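Dye-decolorizing peroxidase Tfu_3078 (Thermobifida fusca, PDB 5FW4) uses heme b and hydrogen peroxide to oxidise a wide range of compounds, anthraquinone dyes above all, although its physiological substrate is unknown. Local coordinates at residues A[105-110]-A[208-213]. Sequence-based numbering, arbitrary orientation.
Sequences AAALRS and ADATAV
Ala-107, on helix 97-120, faces Ala-210 at the point where the turn 208-210 gives way to the strand starting at Thr-211, and their CA atoms lie 6.2 Å apart. So close an approach of the two backbones goes with small side chains on both. The methyl of Ala-107 meets two other methyls: its CB is 3.9 Å from CG2 of Thr-211 and 4.4 Å from CB of Ala-210. No hydrogen bond crosses; the contact is methyl against methyl, small in area but buried. Thr-211 is split between two tasks. Its methyl branch, CG2, lies trans to the carbonyl carbon, on the side of the backbone N, which turns it to the helix, while OG1 (chi1 63°) hydrogen-bonds to the carbonyl O of Ala-207, tying the first strand residue back to the residue just ahead of the turn. On the helix, Ser-110 folds back along its own turn: OG lies 2.9 Å from O of Ala-106, approaching from above the carbonyl plane, and the same oxygen accepts the regular helical bond from Ser-110 N. A weak hydrogen bond also links Ser-110 OG to O of Ala-206, just ahead of 208-213. In the ferredoxin-like N-terminal half of this DyP-type peroxidase, helix 97-120 thus packs against the start of strand 211-220, outermost in the four-stranded antiparallel sheet within this chain, just after the turn that follows helix 193-205. Backbone hydrogen bonds pair Ala-210 with Ala-90 and Ala-212 with Asp-88, joining this end to strand 81-89 and the residue following it, while Trp-111 of the helix also touches Thr-211.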
ATOM      1  N   ALA A 105      21.883 -20.229  -8.891  1.00 33.91           N
ATOM      2  CA  ALA A 105      21.753 -20.397 -10.333  1.00 33.84           C
ATOM      3  C   ALA A 105      20.290 -20.549 -10.710  1.00 32.55           C
ATOM      4  O   ALA A 105      19.823 -19.938 -11.664  1.00 31.25           O
ATOM      5  CB  ALA A 105      22.573 -21.598 -10.821  1.00 35.74           C
ATOM      6  N   ALA A 106      19.581 -21.383  -9.957  1.00 34.19           N
ATOM      7  CA  ALA A 106      18.165 -21.639 -10.206  1.00 34.53           C
ATOM      8  C   ALA A 106      17.367 -20.338 -10.017  1.00 32.74           C
ATOM      9  O   ALA A 106      16.628 -19.919 -10.900  1.00 33.76           O
ATOM     10  CB  ALA A 106      17.654 -22.703  -9.250  1.00 35.55           C
ATOM     11  N   ALA A 107      17.540 -19.713  -8.858  1.00 29.89           N
ATOM     12  CA  ALA A 107      16.820 -18.471  -8.528  1.00 28.41           C
ATOM     13  C   ALA A 107      17.017 -17.493  -9.637  1.00 26.32           C
ATOM     14  O   ALA A 107      16.051 -17.010 -10.187  1.00 25.27           O
ATOM     15  CB  ALA A 107      17.296 -17.890  -7.209  1.00 26.90           C
ATOM     16  N   LEU A 108      18.271 -17.250 -10.003  1.00 27.59           N
ATOM     17  CA  LEU A 108      18.595 -16.150 -10.935  1.00 27.92           C
ATOM     18  C   LEU A 108      18.095 -16.454 -12.347  1.00 28.49           C
ATOM     19  O   LEU A 108      17.589 -15.592 -13.033  1.00 27.54           O
ATOM     20  CB  LEU A 108      20.099 -15.820 -10.902  1.00 28.76           C
ATOM     21  CG  LEU A 108      20.626 -15.131  -9.639  1.00 28.99           C
ATOM     22  CD1 LEU A 108      22.134 -15.234  -9.540  1.00 30.42           C
ATOM     23  CD2 LEU A 108      20.230 -13.659  -9.611  1.00 28.51           C
ATOM     24  N   ARG A 109      18.227 -17.706 -12.786  1.00 29.65           N
ATOM     25  CA  ARG A 109      17.649 -18.102 -14.053  1.00 30.08           C
ATOM     26  C   ARG A 109      16.128 -17.936 -14.071  1.00 28.57           C
ATOM     27  O   ARG A 109      15.570 -17.392 -15.024  1.00 28.59           O
ATOM     28  CB  ARG A 109      18.016 -19.557 -14.405  1.00 32.31           C
ATOM     29  CG  ARG A 109      17.700 -19.872 -15.858  1.00 35.03           C
ATOM     30  CD  ARG A 109      18.051 -21.306 -16.209  1.00 37.24           C
ATOM     31  NE  ARG A 109      19.483 -21.520 -16.412  1.00 40.27           N
ATOM     32  CZ  ARG A 109      20.147 -21.303 -17.554  1.00 42.43           C
ATOM     33  NH1 ARG A 109      19.548 -20.800 -18.627  1.00 43.23           N
ATOM     34  NH2 ARG A 109      21.443 -21.572 -17.615  1.00 44.21           N
ATOM     35  N   SER A 110      15.434 -18.407 -13.047  1.00 28.32           N
ATOM     36  CA  SER A 110      13.968 -18.366 -13.072  1.00 27.98           C
ATOM     37  C   SER A 110      13.517 -16.913 -13.130  1.00 27.06           C
ATOM     38  O   SER A 110      12.598 -16.512 -13.878  1.00 25.15           O
ATOM     39  CB  SER A 110      13.390 -18.980 -11.799  1.00 28.69           C
ATOM     40  OG  SER A 110      13.850 -20.284 -11.585  1.00 31.05           O
ATOM     41  N   ALA A 208      10.746 -20.104  -5.077  1.00 30.72           N
ATOM     42  CA  ALA A 208      10.299 -20.476  -3.718  1.00 31.33           C
ATOM     43  C   ALA A 208      11.158 -21.547  -3.025  1.00 32.58           C
ATOM     44  O   ALA A 208      11.378 -21.486  -1.814  1.00 31.09           O
ATOM     45  CB  ALA A 208       8.846 -20.921  -3.731  1.00 31.40           C
ATOM     46  N   ASP A 209      11.623 -22.543  -3.779  1.00 34.37           N
ATOM     47  CA  ASP A 209      12.367 -23.643  -3.179  1.00 35.45           C
ATOM     48  C   ASP A 209      13.749 -23.152  -2.773  1.00 35.26           C
ATOM     49  O   ASP A 209      14.307 -23.598  -1.752  1.00 36.79           O
ATOM     50  CB  ASP A 209      12.508 -24.825  -4.149  1.00 38.18           C
ATOM     51  CG  ASP A 209      11.211 -25.579  -4.362  1.00 43.08           C
ATOM     52  OD1 ASP A 209      10.285 -25.447  -3.530  1.00 44.33           O
ATOM     53  OD2 ASP A 209      11.122 -26.340  -5.364  1.00 45.92           O
ATOM     54  N   ALA A 210      14.275 -22.204  -3.545  1.00 31.24           N
ATOM     55  CA  ALA A 210      15.668 -21.817  -3.458  1.00 29.55           C
ATOM     56  C   ALA A 210      15.931 -20.606  -2.539  1.00 27.80           C
ATOM     57  O   ALA A 210      17.085 -20.341  -2.177  1.00 26.66           O
ATOM     58  CB  ALA A 210      16.155 -21.493  -4.863  1.00 30.32           C
ATOM     59  N   THR A 211      14.877 -19.880  -2.190  1.00 26.19           N
ATOM     60  CA  THR A 211      15.042 -18.580  -1.501  1.00 25.32           C
ATOM     61  C   THR A 211      13.954 -18.379  -0.474  1.00 25.85           C
ATOM     62  O   THR A 211      12.927 -19.103  -0.490  1.00 27.48           O
ATOM     63  CB  THR A 211      14.959 -17.431  -2.507  1.00 24.66           C
ATOM     64  OG1 THR A 211      13.661 -17.396  -3.111  1.00 24.68           O
ATOM     65  CG2 THR A 211      16.057 -17.514  -3.583  1.00 24.82           C
ATOM     66  N   ALA A 212      14.155 -17.386   0.410  1.00 24.26           N
ATOM     67  CA  ALA A 212      13.197 -17.039   1.430  1.00 23.30           C
ATOM     68  C   ALA A 212      13.222 -15.530   1.563  1.00 22.51           C
ATOM     69  O   ALA A 212      14.294 -14.982   1.462  1.00 20.82           O
ATOM     70  CB  ALA A 212      13.594 -17.643   2.765  1.00 24.44           C
ATOM     71  N   VAL A 213      12.066 -14.911   1.792  1.00 21.31           N
ATOM     72  CA  VAL A 213      12.030 -13.432   1.973  1.00 20.35           C
ATOM     73  C   VAL A 213      12.673 -13.066   3.272  1.00 21.10           C
ATOM     74  O   VAL A 213      12.407 -13.668   4.303  1.00 21.13           O
ATOM     75  CB  VAL A 213      10.612 -12.848   1.846  1.00 19.51           C
ATOM     76  CG1 VAL A 213      10.585 -11.345   2.102  1.00 18.04           C
ATOM     77  CG2 VAL A 213      10.107 -13.024   0.438  1.00 20.09           C
TER